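Long-range contacts in 2-nitrobenzoate nitroreductase (Pseudomonas fluorescens, PDB 4Z85), which acts as a nitroreductase on 2-nitrobenzoate and belongs to the flavoredoxin family, whose members use FMN as cofactor: residues 85-90 and 139-144; 53-58 and 157-162; 28-33 and 75-80; 93-98 and 132-137. All coordinates share one frame; numbering follows the deposited sequence.

Contact 1 (85-90 and 139-144); sequences EQFVVN and WECKLY
Phe-87 and Val-89 pair with Cys-141 and Trp-139 as hydrogen-bonded antiparallel partners, joining strands 86-90 and 137-150 of the barrel. Five backbone hydrogen bonds cross the contact. Phe-87 N gives to Cys-141 O at 3.0 Å, and Cys-141 N gives back to Phe-87 O. Val-89 and Trp-139 exchange a second pair; the bond from Trp-139 N to Val-89 O measures 2.8 Å. Leu-143 N adds a bond to Glu-85 O. Glu-85, the first residue past the preceding helix, has positive phi.

CA-H...O contacts fill the non-hydrogen-bonded positions. Val-88 CA lies 3.3 Å from Trp-139 O.

The apolar packing gathers on the face of Phe-87, Val-89, Cys-141 and Trp-139. Val-89 CG2 lies 4.1 Å from Cys-141 SG. Phe-57 touches Val-89 and Cys-141 here and meets the Trp-139 ring. Trp-139 NE1 bonds Ser-21 OG of the second subunit. On the other face, Glu-140 bonds Thr-125 and Thr-126.

A chi1 of 59° puts Phe-87 CG between its backbone N and carbonyl carbon. The ring lies with one face to Cys-141. Cys-141 CB rests over the ring centre, 4.0 Å above its plane.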
loop_
_atom_site.group_PDB
_atom_site.type_symbol
_atom_site.label_atom_id
_atom_site.label_comp_id
_atom_site.label_asym_id
_atom_site.label_seq_id
_atom_site.Cartn_x
_atom_site.Cartn_y
_atom_site.Cartn_z
ATOM N N GLU A 85 -22.953 1.816 3.769
ATOM C CA GLU A 85 -22.218 0.557 3.924
ATOM C C GLU A 85 -21.772 0.015 2.568
ATOM O O GLU A 85 -21.550 -1.190 2.400
ATOM C CB GLU A 85 -23.069 -0.469 4.679
ATOM C CG GLU A 85 -23.534 0.081 6.019
ATOM C CD GLU A 85 -24.365 -0.902 6.816
ATOM O OE1 GLU A 85 -24.232 -2.126 6.590
ATOM O OE2 GLU A 85 -25.148 -0.438 7.673
ATOM N N GLN A 86 -21.636 0.929 1.609
ATOM C CA GLN A 86 -21.217 0.598 0.257
ATOM C C GLN A 86 -20.327 1.691 -0.287
ATOM O O GLN A 86 -20.486 2.856 0.082
ATOM C CB GLN A 86 -22.409 0.445 -0.689
ATOM C CG GLN A 86 -23.534 -0.428 -0.231
ATOM C CD GLN A 86 -24.612 -0.522 -1.290
ATOM O OE1 GLN A 86 -24.705 0.334 -2.173
ATOM N NE2 GLN A 86 -25.420 -1.563 -1.219
ATOM N N PHE A 87 -19.414 1.314 -1.181
ATOM C CA PHE A 87 -18.610 2.304 -1.909
ATOM C C PHE A 87 -17.826 1.635 -3.018
ATOM O O PHE A 87 -17.762 0.396 -3.093
ATOM C CB PHE A 87 -17.663 3.073 -0.972
ATOM C CG PHE A 87 -16.692 2.205 -0.212
ATOM C CD1 PHE A 87 -17.092 1.531 0.934
ATOM C CD2 PHE A 87 -15.364 2.104 -0.616
ATOM C CE1 PHE A 87 -16.198 0.748 1.650
ATOM C CE2 PHE A 87 -14.464 1.329 0.099
ATOM C CZ PHE A 87 -14.878 0.646 1.231
ATOM N N VAL A 88 -17.249 2.453 -3.898
ATOM C CA VAL A 88 -16.439 1.905 -4.981
ATOM C C VAL A 88 -15.010 2.380 -4.850
ATOM O O VAL A 88 -14.767 3.568 -4.635
ATOM C CB VAL A 88 -16.958 2.305 -6.373
ATOM C CG1 VAL A 88 -15.941 1.928 -7.474
ATOM C CG2 VAL A 88 -18.312 1.647 -6.647
ATOM N N VAL A 89 -14.079 1.441 -4.967
ATOM C CA VAL A 89 -12.676 1.812 -5.136
ATOM C C VAL A 89 -12.339 1.824 -6.628
ATOM O O VAL A 89 -12.329 0.799 -7.285
ATOM C CB VAL A 89 -11.732 0.849 -4.385
ATOM C CG1 VAL A 89 -10.270 1.186 -4.701
ATOM C CG2 VAL A 89 -11.981 0.927 -2.884
ATOM N N ASN A 90 -12.067 3.003 -7.162
ATOM C CA ASN A 90 -11.662 3.143 -8.549
ATOM C C ASN A 90 -10.160 3.198 -8.602
ATOM O O ASN A 90 -9.559 4.005 -7.893
ATOM C CB ASN A 90 -12.226 4.418 -9.182
ATOM C CG ASN A 90 -13.732 4.482 -9.123
ATOM O OD1 ASN A 90 -14.412 3.948 -10.002
ATOM N ND2 ASN A 90 -14.262 5.127 -8.090
ATOM N N TRP A 139 -13.402 -1.715 -7.852
ATOM C CA TRP A 139 -13.908 -2.683 -6.894
ATOM C C TRP A 139 -15.255 -2.191 -6.375
ATOM O O TRP A 139 -15.364 -1.074 -5.868
ATOM C CB TRP A 139 -12.950 -2.858 -5.709
ATOM C CG TRP A 139 -11.622 -3.474 -5.993
ATOM C CD1 TRP A 139 -11.206 -4.073 -7.151
ATOM C CD2 TRP A 139 -10.523 -3.558 -5.079
ATOM N NE1 TRP A 139 -9.916 -4.534 -7.004
ATOM C CE2 TRP A 139 -9.479 -4.234 -5.739
ATOM C CE3 TRP A 139 -10.322 -3.121 -3.757
ATOM C CZ2 TRP A 139 -8.244 -4.473 -5.131
ATOM C CZ3 TRP A 139 -9.106 -3.362 -3.160
ATOM C CH2 TRP A 139 -8.080 -4.032 -3.841
ATOM N N GLU A 140 -16.285 -3.020 -6.525
ATOM C CA GLU A 140 -17.562 -2.801 -5.868
ATOM C C GLU A 140 -17.465 -3.393 -4.466
ATOM O O GLU A 140 -17.243 -4.614 -4.306
ATOM C CB GLU A 140 -18.707 -3.445 -6.674
ATOM C CG GLU A 140 -18.766 -2.937 -8.125
ATOM C CD GLU A 140 -19.950 -3.490 -8.912
ATOM O OE1 GLU A 140 -20.683 -4.344 -8.369
ATOM O OE2 GLU A 140 -20.134 -3.065 -10.077
ATOM N N CYS A 141 -17.617 -2.510 -3.472
ATOM C CA CYS A 141 -17.315 -2.837 -2.085
ATOM C C CYS A 141 -18.447 -2.599 -1.111
ATOM O O CYS A 141 -19.259 -1.674 -1.265
ATOM C CB CYS A 141 -16.117 -2.026 -1.599
ATOM S SG CYS A 141 -14.676 -2.116 -2.668
ATOM N N LYS A 142 -18.457 -3.442 -0.085
ATOM C CA LYS A 142 -19.297 -3.245 1.076
ATOM C C LYS A 142 -18.424 -2.985 2.285
ATOM O O LYS A 142 -17.285 -3.453 2.361
ATOM C CB LYS A 142 -20.199 -4.459 1.303
ATOM C CG LYS A 142 -21.209 -4.640 0.178
ATOM C CD LYS A 142 -22.076 -5.879 0.401
ATOM C CE LYS A 142 -23.295 -5.891 -0.517
ATOM N NZ LYS A 142 -24.142 -7.115 -0.287
ATOM N N LEU A 143 -18.959 -2.226 3.225
ATOM C CA LEU A 143 -18.250 -1.944 4.455
ATOM C C LEU A 143 -18.130 -3.199 5.292
ATOM O O LEU A 143 -19.125 -3.852 5.585
ATOM C CB LEU A 143 -18.965 -0.851 5.257
ATOM C CG LEU A 143 -18.271 -0.485 6.569
ATOM C CD1 LEU A 143 -16.891 0.142 6.280
ATOM C CD2 LEU A 143 -19.123 0.440 7.426
ATOM N N TYR A 144 -16.910 -3.542 5.672
ATOM C CA TYR A 144 -16.702 -4.638 6.592
ATOM C C TYR A 144 -16.705 -4.112 8.020
ATOM O O TYR A 144 -17.457 -4.589 8.881
ATOM C CB TYR A 144 -15.394 -5.340 6.287
ATOM C CG TYR A 144 -15.227 -6.658 6.997
ATOM C CD1 TYR A 144 -15.806 -7.816 6.481
ATOM C CD2 TYR A 144 -14.517 -6.752 8.186
ATOM C CE1 TYR A 144 -15.640 -9.032 7.109
ATOM C CE2 TYR A 144 -14.357 -7.965 8.829
ATOM C CZ TYR A 144 -14.928 -9.105 8.284
ATOM O OH TYR A 144 -14.758 -10.309 8.929
#

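Contact 2 (53-58 and 157-162); sequences DPPLFV and FGEIVA
Leu-56, Phe-57 and Val-58 meet Glu-159, Gly-158 and Phe-157 in an antiparallel ladder between strands 55-62 and 153-165 of the barrel. Phe-57 and Gly-158 are the hydrogen-bonded pair. Each N gives to the other's O at 3.0 Å. Two residues along each strand, Ile-160 N bonds Pro-55 O at 2.9 Å.

Gly-158 has no side chain, and one face of the Phe-57 ring lies over its backbone. Gly-158 CA stands 3.6 Å above the ring plane, offset toward the rim. The ring edge meets Ile-160, with CD2 of Phe-57 3.8 Å from CG1 of Ile-160. On this face Phe-57 also packs on Phe-47.

The opposite face carries Val-58 and Phe-157 side by side. Val-58 CG2 is anti to its backbone N, and the methyl lies over the Phe-157 ring, 3.7 Å from its CZ. Leu-56 CD2 presses on Glu-159 CB at 3.6 Å. The second subunit covers part of this face: its Phe-149 meets Leu-56 and its Met-155 meets Phe-157.

Backbone bonds join the strands and set the register, while the side chains add mainly CH-pi and apolar contacts. The Phe-57 face packs inside the chain. The face of Leu-56, Val-58, Phe-157 and Glu-159 is largely apolar across this contact and is partly met by the second subunit.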
loop_
_atom_site.group_PDB
_atom_site.type_symbol
_atom_site.label_atom_id
_atom_site.label_comp_id
_atom_site.label_asym_id
_atom_site.label_seq_id
_atom_site.Cartn_x
_atom_site.Cartn_y
_atom_site.Cartn_z
ATOM N N ASP A 53 -9.681 -14.017 1.833
ATOM C CA ASP A 53 -10.746 -14.854 2.414
ATOM C C ASP A 53 -11.090 -14.441 3.852
ATOM O O ASP A 53 -10.528 -14.973 4.799
ATOM C CB ASP A 53 -10.321 -16.329 2.381
ATOM C CG ASP A 53 -11.362 -17.257 2.986
ATOM O OD1 ASP A 53 -12.546 -16.877 3.010
ATOM O OD2 ASP A 53 -10.989 -18.367 3.426
ATOM N N PRO A 54 -12.016 -13.487 4.010
ATOM C CA PRO A 54 -12.744 -12.774 2.959
ATOM C C PRO A 54 -11.868 -11.727 2.254
ATOM O O PRO A 54 -10.855 -11.335 2.839
ATOM C CB PRO A 54 -13.882 -12.105 3.728
ATOM C CG PRO A 54 -13.335 -11.881 5.062
ATOM C CD PRO A 54 -12.437 -13.052 5.355
ATOM N N PRO A 55 -12.242 -11.310 1.032
ATOM C CA PRO A 55 -11.439 -10.356 0.249
ATOM C C PRO A 55 -11.527 -8.949 0.842
ATOM O O PRO A 55 -12.458 -8.206 0.529
ATOM C CB PRO A 55 -12.071 -10.424 -1.146
ATOM C CG PRO A 55 -13.473 -10.829 -0.896
ATOM C CD PRO A 55 -13.428 -11.764 0.282
ATOM N N LEU A 56 -10.571 -8.607 1.708
ATOM C CA LEU A 56 -10.649 -7.368 2.472
ATOM C C LEU A 56 -9.478 -6.457 2.132
ATOM O O LEU A 56 -8.380 -6.939 1.800
ATOM C CB LEU A 56 -10.616 -7.626 3.974
ATOM C CG LEU A 56 -11.731 -8.472 4.603
ATOM C CD1 LEU A 56 -11.623 -8.386 6.127
ATOM C CD2 LEU A 56 -13.090 -8.013 4.138
ATOM N N PHE A 57 -9.740 -5.155 2.264
ATOM C CA PHE A 57 -8.697 -4.132 2.138
ATOM C C PHE A 57 -8.901 -3.065 3.212
ATOM O O PHE A 57 -9.955 -3.002 3.848
ATOM C CB PHE A 57 -8.714 -3.481 0.744
ATOM C CG PHE A 57 -10.011 -2.811 0.428
ATOM C CD1 PHE A 57 -10.230 -1.481 0.784
ATOM C CD2 PHE A 57 -11.034 -3.520 -0.186
ATOM C CE1 PHE A 57 -11.445 -0.863 0.521
ATOM C CE2 PHE A 57 -12.267 -2.913 -0.450
ATOM C CZ PHE A 57 -12.467 -1.581 -0.103
ATOM N N VAL A 58 -7.904 -2.200 3.385
ATOM C CA VAL A 58 -8.014 -1.113 4.365
ATOM C C VAL A 58 -7.642 0.216 3.707
ATOM O O VAL A 58 -6.749 0.273 2.865
ATOM C CB VAL A 58 -7.129 -1.387 5.627
ATOM C CG1 VAL A 58 -5.618 -1.396 5.305
ATOM C CG2 VAL A 58 -7.447 -0.392 6.743
ATOM N N PHE A 157 -12.272 -0.708 6.714
ATOM C CA PHE A 157 -12.042 -2.032 6.159
ATOM C C PHE A 157 -13.204 -2.370 5.251
ATOM O O PHE A 157 -14.366 -2.395 5.688
ATOM C CB PHE A 157 -11.881 -3.084 7.258
ATOM C CG PHE A 157 -10.627 -2.919 8.055
ATOM C CD1 PHE A 157 -10.576 -2.016 9.110
ATOM C CD2 PHE A 157 -9.481 -3.655 7.747
ATOM C CE1 PHE A 157 -9.414 -1.863 9.843
ATOM C CE2 PHE A 157 -8.313 -3.498 8.480
ATOM C CZ PHE A 157 -8.284 -2.597 9.532
ATOM N N GLY A 158 -12.883 -2.593 3.979
ATOM C CA GLY A 158 -13.902 -2.842 2.984
ATOM C C GLY A 158 -13.786 -4.269 2.493
ATOM O O GLY A 158 -12.693 -4.837 2.498
ATOM N N GLU A 159 -14.915 -4.835 2.062
ATOM C CA GLU A 159 -14.921 -6.157 1.443
ATOM C C GLU A 159 -15.263 -6.014 -0.028
ATOM O O GLU A 159 -16.234 -5.344 -0.390
ATOM C CB GLU A 159 -15.923 -7.088 2.135
ATOM C CG GLU A 159 -16.044 -8.446 1.442
ATOM C CD GLU A 159 -16.971 -9.381 2.169
ATOM O OE1 GLU A 159 -17.471 -8.990 3.246
ATOM O OE2 GLU A 159 -17.198 -10.502 1.655
ATOM N N ILE A 160 -14.438 -6.602 -0.882
ATOM C CA ILE A 160 -14.696 -6.580 -2.307
ATOM C C ILE A 160 -15.787 -7.589 -2.641
ATOM O O ILE A 160 -15.618 -8.777 -2.402
ATOM C CB ILE A 160 -13.440 -6.922 -3.112
ATOM C CG1 ILE A 160 -12.287 -6.012 -2.696
ATOM C CG2 ILE A 160 -13.718 -6.802 -4.606
ATOM C CD1 ILE A 160 -10.937 -6.496 -3.178
ATOM N N VAL A 161 -16.894 -7.121 -3.194
ATOM C CA VAL A 161 -17.944 -8.065 -3.565
ATOM C C VAL A 161 -17.901 -8.341 -5.053
ATOM O O VAL A 161 -18.238 -9.457 -5.477
ATOM C CB VAL A 161 -19.336 -7.570 -3.135
ATOM C CG1 VAL A 161 -19.335 -7.329 -1.641
ATOM C CG2 VAL A 161 -19.720 -6.322 -3.868
ATOM N N ALA A 162 -17.466 -7.359 -5.845
ATOM C CA ALA A 162 -17.267 -7.641 -7.273
ATOM C C ALA A 162 -16.255 -6.701 -7.894
ATOM O O ALA A 162 -15.924 -5.690 -7.304
ATOM C CB ALA A 162 -18.600 -7.562 -8.043
#

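Contact 3 (28-33 and 75-80); sequences ALVTSL and KDTLKN
Ser-32 and Asn-80 link a strand of the barrel to a helix packed on it: strand 28-33 meets the first turn of helix 77-84. One direct hydrogen bond joins the two segments. Asn-80 ND2 gives to Ser-32 OG at 3.1 Å with an N-H...O angle of 160°. The hydroxyl lies close to the amide plane of Asn-80. The same ND2 also gives to Asn-40 OD1 on strand 39-52, next to strand 28-33 in the sheet. Ser-32 OG stands between its backbone N and carbonyl carbon (chi1 55°), within reach of the amide.

The base of the Asn-80 side chain rests on the strand backbone. Asn-80 CB is 3.2 Å from Leu-33 O. Ser-32 CB packs on Asn-80 CB at 3.6 Å. The helix backbone closes its own turn here, with Asn-80 N bonded to Asp-76 O.

One turn earlier, a methyl contact completes the interface. Val-30 CG1 meets Thr-77 CG2 at 3.8 Å, the two side chains passing at a slant. Thr-77 OG1 bonds Tyr-44 OH.

Water fills in between. One water gives to Val-30 O at 3.0 Å and has a weak, long link to Thr-77 OG1. A second accepts from Leu-33 N at 3.1 Å and makes a weak bond to Asn-80 O.

The contact is thus mixed, with one methyl pair beside buried polar groups. The Asn-80 amide gives to two strands at once, which ties the orientation of the amide to both. Water adds links from the strand backbone to the helix, both weak on the helix side.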
loop_
_atom_site.group_PDB
_atom_site.type_symbol
_atom_site.label_atom_id
_atom_site.label_comp_id
_atom_site.label_asym_id
_atom_site.label_seq_id
_atom_site.Cartn_x
_atom_site.Cartn_y
_atom_site.Cartn_z
ATOM N N ALA A 28 -6.473 4.548 -4.030
ATOM C CA ALA A 28 -7.896 4.220 -4.053
ATOM C C ALA A 28 -8.679 5.505 -4.295
ATOM O O ALA A 28 -8.749 6.356 -3.415
ATOM C CB ALA A 28 -8.327 3.563 -2.735
ATOM N N LEU A 29 -9.246 5.656 -5.487
ATOM C CA LEU A 29 -10.110 6.805 -5.744
ATOM C C LEU A 29 -11.526 6.359 -5.397
ATOM O O LEU A 29 -12.164 5.658 -6.158
ATOM C CB LEU A 29 -9.976 7.268 -7.196
ATOM C CG LEU A 29 -10.861 8.425 -7.664
ATOM C CD1 LEU A 29 -10.825 9.577 -6.673
ATOM C CD2 LEU A 29 -10.381 8.858 -9.047
ATOM N N VAL A 30 -11.960 6.725 -4.203
ATOM C CA VAL A 30 -13.211 6.233 -3.633
ATOM C C VAL A 30 -14.378 7.089 -4.085
ATOM O O VAL A 30 -14.377 8.308 -3.856
ATOM C CB VAL A 30 -13.131 6.211 -2.101
ATOM C CG1 VAL A 30 -14.454 5.751 -1.478
ATOM C CG2 VAL A 30 -11.986 5.290 -1.649
ATOM N N THR A 31 -15.353 6.453 -4.731
ATOM C CA THR A 31 -16.646 7.098 -4.950
ATOM C C THR A 31 -17.650 6.586 -3.916
ATOM O O THR A 31 -17.668 5.391 -3.569
ATOM C CB THR A 31 -17.193 6.878 -6.384
ATOM O OG1 THR A 31 -17.049 5.511 -6.784
ATOM C CG2 THR A 31 -16.461 7.778 -7.379
ATOM N N SER A 32 -18.458 7.514 -3.407
ATOM C CA SER A 32 -19.443 7.201 -2.378
ATOM C C SER A 32 -20.671 8.086 -2.593
ATOM O O SER A 32 -20.600 9.054 -3.340
ATOM C CB SER A 32 -18.846 7.398 -0.980
ATOM O OG SER A 32 -18.314 8.701 -0.804
ATOM N N LEU A 33 -21.793 7.743 -1.963
ATOM C CA LEU A 33 -23.017 8.545 -2.088
ATOM C C LEU A 33 -23.460 9.143 -0.757
ATOM O O LEU A 33 -23.443 8.461 0.267
ATOM C CB LEU A 33 -24.151 7.696 -2.660
ATOM C CG LEU A 33 -24.013 7.170 -4.082
ATOM C CD1 LEU A 33 -25.170 6.234 -4.398
ATOM C CD2 LEU A 33 -23.974 8.330 -5.060
ATOM N N LYS A 75 -13.386 15.854 4.108
ATOM C CA LYS A 75 -14.072 15.009 3.135
ATOM C C LYS A 75 -15.243 14.249 3.773
ATOM O O LYS A 75 -15.216 13.920 4.963
ATOM C CB LYS A 75 -13.090 14.019 2.495
ATOM C CG LYS A 75 -12.023 14.647 1.589
ATOM C CD LYS A 75 -12.629 15.245 0.320
ATOM C CE LYS A 75 -11.543 15.764 -0.629
ATOM N NZ LYS A 75 -12.111 16.318 -1.891
ATOM N N ASP A 76 -16.253 13.965 2.955
ATOM C CA ASP A 76 -17.497 13.318 3.375
ATOM C C ASP A 76 -17.471 11.808 3.211
ATOM O O ASP A 76 -18.472 11.130 3.464
ATOM C CB ASP A 76 -18.665 13.856 2.552
ATOM C CG ASP A 76 -18.808 15.354 2.652
ATOM O OD1 ASP A 76 -19.127 15.842 3.756
ATOM O OD2 ASP A 76 -18.604 16.039 1.624
ATOM N N THR A 77 -16.342 11.287 2.743
ATOM C CA THR A 77 -16.234 9.874 2.399
ATOM C C THR A 77 -16.694 8.958 3.532
ATOM O O THR A 77 -17.495 8.035 3.316
ATOM C CB THR A 77 -14.791 9.517 2.033
ATOM O OG1 THR A 77 -14.308 10.456 1.064
ATOM C CG2 THR A 77 -14.706 8.099 1.468
ATOM N N LEU A 78 -16.199 9.227 4.734
ATOM C CA LEU A 78 -16.465 8.373 5.885
ATOM C C LEU A 78 -17.954 8.317 6.222
ATOM O O LEU A 78 -18.497 7.242 6.448
ATOM C CB LEU A 78 -15.669 8.851 7.099
ATOM C CG LEU A 78 -15.641 7.913 8.304
ATOM C CD1 LEU A 78 -15.164 6.527 7.887
ATOM C CD2 LEU A 78 -14.754 8.472 9.410
ATOM N N LYS A 79 -18.615 9.469 6.249
ATOM C CA LYS A 79 -20.042 9.501 6.562
ATOM C C LYS A 79 -20.869 8.777 5.496
ATOM O O LYS A 79 -21.805 8.043 5.818
ATOM C CB LYS A 79 -20.516 10.952 6.720
ATOM C CG LYS A 79 -21.977 11.095 7.130
ATOM C CD LYS A 79 -22.308 12.551 7.450
ATOM C CE LYS A 79 -23.711 12.697 8.002
ATOM N NZ LYS A 79 -24.004 14.113 8.349
ATOM N N ASN A 80 -20.513 8.966 4.228
ATOM C CA ASN A 80 -21.193 8.283 3.130
ATOM C C ASN A 80 -21.058 6.761 3.236
ATOM O O ASN A 80 -22.012 6.006 2.992
ATOM C CB ASN A 80 -20.634 8.740 1.782
ATOM C CG ASN A 80 -20.909 10.208 1.489
ATOM O OD1 ASN A 80 -21.595 10.897 2.248
ATOM N ND2 ASN A 80 -20.361 10.694 0.372
HETATM O O HOH W 1 -16.026 9.346 -1.617
HETATM O O HOH W 2 -21.501 5.390 0.018
#

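Contact 4 (93-98 and 132-137); sequences DERIAE and ITDAPI
Ile-96 is the main bump, and the bend of residues 132-136 is the hollow that receives it. Its CG2 branch presses on Asp-134 CB at 3.4 Å, and the two side chains slide past each other in opposite directions. The CD1 end goes further along the bend, 4.3 Å from Pro-136 CD and 4.5 Å from Ala-135 CB. Ile-96 CG1 stands between the backbone N and carbonyl carbon (chi1 64°), leaving CG2 beside the N to meet Asp-134. Leu-29 and Phe-119 also touch Ile-96, adding apolar neighbours from the strand and a loop.

Next to it, Asp-93 and Pro-136 meet tip to tip. The carboxylate is set against the proline ring, with OD2 3.5 Å from Pro-136 CB and OD1 3.6 Å from Pro-136 CD. In a third contact Arg-95 crosses Asp-134 at about a right angle. The contact is made by its aliphatic part: Arg-95 CD lies 3.5 Å from Asp-134 O and 3.8 Å from Asp-134 CB. The charged ends of this pair do not touch. Asp-134 OD2 instead forms a salt bridge with Arg-99, one turn further along the helix.

The bend itself is a type I turn from Ile-132 to Ala-135, closed by Ala-135 N on Ile-132 O. Asp-93 holds the N-cap of helix 94-103, and its OD1 takes a weak bond from Arg-95 N. A capped helix start thus packs against a type I beta turn, just before strand 137-150 of the barrel.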
loop_
_atom_site.group_PDB
_atom_site.type_symbol
_atom_site.label_atom_id
_atom_site.label_comp_id
_atom_site.label_asym_id
_atom_site.label_seq_id
_atom_site.Cartn_x
_atom_site.Cartn_y
_atom_site.Cartn_z
ATOM N N ASP A 93 -5.257 5.075 -13.497
ATOM C CA ASP A 93 -4.215 5.089 -14.516
ATOM C C ASP A 93 -4.231 6.428 -15.259
ATOM O O ASP A 93 -4.873 7.374 -14.822
ATOM C CB ASP A 93 -4.359 3.906 -15.478
ATOM C CG ASP A 93 -5.590 3.990 -16.383
ATOM O OD1 ASP A 93 -6.429 4.894 -16.222
ATOM O OD2 ASP A 93 -5.705 3.113 -17.265
ATOM N N GLU A 94 -3.489 6.503 -16.358
ATOM C CA GLU A 94 -3.305 7.758 -17.075
ATOM C C GLU A 94 -4.622 8.465 -17.407
ATOM O O GLU A 94 -4.724 9.695 -17.298
ATOM C CB GLU A 94 -2.520 7.488 -18.362
ATOM C CG GLU A 94 -2.047 8.736 -19.051
ATOM C CD GLU A 94 -1.449 8.450 -20.415
ATOM O OE1 GLU A 94 -0.834 7.377 -20.580
ATOM O OE2 GLU A 94 -1.606 9.298 -21.326
ATOM N N ARG A 95 -5.626 7.681 -17.787
ATOM C CA ARG A 95 -6.899 8.232 -18.261
ATOM C C ARG A 95 -7.629 9.075 -17.213
ATOM O O ARG A 95 -8.382 9.995 -17.559
ATOM C CB ARG A 95 -7.811 7.100 -18.732
ATOM C CG ARG A 95 -9.112 7.559 -19.375
ATOM C CD ARG A 95 -9.880 6.387 -19.965
ATOM N NE ARG A 95 -9.208 5.824 -21.133
ATOM C CZ ARG A 95 -8.550 4.671 -21.134
ATOM N NH1 ARG A 95 -8.477 3.950 -20.026
ATOM N NH2 ARG A 95 -7.964 4.237 -22.241
ATOM N N ILE A 96 -7.426 8.771 -15.935
ATOM C CA ILE A 96 -8.108 9.532 -14.899
ATOM C C ILE A 96 -7.189 10.195 -13.883
ATOM O O ILE A 96 -7.670 10.762 -12.919
ATOM C CB ILE A 96 -9.119 8.656 -14.137
ATOM C CG1 ILE A 96 -8.414 7.529 -13.373
ATOM C CG2 ILE A 96 -10.151 8.078 -15.100
ATOM C CD1 ILE A 96 -9.339 6.827 -12.374
ATOM N N ALA A 97 -5.879 10.162 -14.112
ATOM C CA ALA A 97 -4.930 10.664 -13.116
ATOM C C ALA A 97 -5.130 12.143 -12.759
ATOM O O ALA A 97 -5.142 12.522 -11.575
ATOM C CB ALA A 97 -3.504 10.436 -13.608
ATOM N N GLU A 98 -5.260 12.996 -13.775
ATOM C CA GLU A 98 -5.393 14.426 -13.484
ATOM C C GLU A 98 -6.653 14.743 -12.666
ATOM O O GLU A 98 -6.597 15.468 -11.669
ATOM C CB GLU A 98 -5.409 15.248 -14.779
ATOM C CG GLU A 98 -5.540 16.737 -14.515
ATOM C CD GLU A 98 -4.364 17.294 -13.733
ATOM O OE1 GLU A 98 -4.584 17.952 -12.698
ATOM O OE2 GLU A 98 -3.212 17.067 -14.161
ATOM N N ILE A 132 -16.497 5.352 -11.542
ATOM C CA ILE A 132 -16.098 6.378 -12.496
ATOM C C ILE A 132 -16.048 5.763 -13.884
ATOM O O ILE A 132 -15.478 4.689 -14.068
ATOM C CB ILE A 132 -14.739 6.980 -12.104
ATOM C CG1 ILE A 132 -14.925 7.892 -10.885
ATOM C CG2 ILE A 132 -14.107 7.729 -13.279
ATOM C CD1 ILE A 132 -13.637 8.269 -10.206
ATOM N N THR A 133 -16.675 6.422 -14.861
ATOM C CA THR A 133 -16.813 5.822 -16.183
ATOM C C THR A 133 -15.452 5.480 -16.790
ATOM O O THR A 133 -15.275 4.410 -17.363
ATOM C CB THR A 133 -17.607 6.753 -17.145
ATOM O OG1 THR A 133 -18.900 7.009 -16.591
ATOM C CG2 THR A 133 -17.788 6.098 -18.502
ATOM N N ASP A 134 -14.473 6.363 -16.617
ATOM C CA ASP A 134 -13.179 6.162 -17.260
ATOM C C ASP A 134 -12.193 5.277 -16.461
ATOM O O ASP A 134 -11.044 5.115 -16.876
ATOM C CB ASP A 134 -12.513 7.516 -17.535
ATOM C CG ASP A 134 -13.060 8.215 -18.767
ATOM O OD1 ASP A 134 -13.794 7.577 -19.551
ATOM O OD2 ASP A 134 -12.733 9.407 -18.948
ATOM N N ALA A 135 -12.623 4.706 -15.334
ATOM C CA ALA A 135 -11.701 3.928 -14.490
ATOM C C ALA A 135 -11.254 2.645 -15.173
ATOM O O ALA A 135 -12.058 1.965 -15.802
ATOM C CB ALA A 135 -12.343 3.601 -13.141
ATOM N N PRO A 136 -9.960 2.300 -15.046
ATOM C CA PRO A 136 -9.448 1.069 -15.661
ATOM C C PRO A 136 -10.021 -0.181 -15.004
ATOM O O PRO A 136 -10.361 -1.158 -15.667
ATOM C CB PRO A 136 -7.936 1.164 -15.443
ATOM C CG PRO A 136 -7.773 2.100 -14.259
ATOM C CD PRO A 136 -8.902 3.075 -14.369
ATOM N N ILE A 137 -10.095 -0.132 -13.680
ATOM C CA ILE A 137 -10.574 -1.229 -12.850
ATOM C C ILE A 137 -11.300 -0.586 -11.690
ATOM O O ILE A 137 -10.901 0.480 -11.229
ATOM C CB ILE A 137 -9.422 -2.133 -12.328
ATOM C CG1 ILE A 137 -8.592 -2.722 -13.481
ATOM C CG2 ILE A 137 -9.969 -3.254 -11.460
ATOM C CD1 ILE A 137 -7.411 -3.558 -13.013
#

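How the contacts relate
Contacts 1, 2 and 3 all reach the same closed antiparallel sheet. Contacts 1 and 2 have centres about 8 Å apart and share neighbouring strands, joined by Lys-142 O to Glu-159 N at 2.8 Å. Glu-140 O to Val-161 N, also 2.8 Å, is a second probable hydrogen bond between them. Contact 3 lies about 10 Å from contact 1 between centres, and Asn-90 N to Leu-29 O links the strands at 2.8 Å. Contact 4 adjoins contacts 1 and 3: Asn-90 OD1 takes Ile-132 N at 2.9 Å, and Leu-29 CD2 packs 3.5 Å from Ile-132 CD1. Contacts 2 and 4 do not touch. Together the four build the barrel and its surroundings in this FMN-binding family.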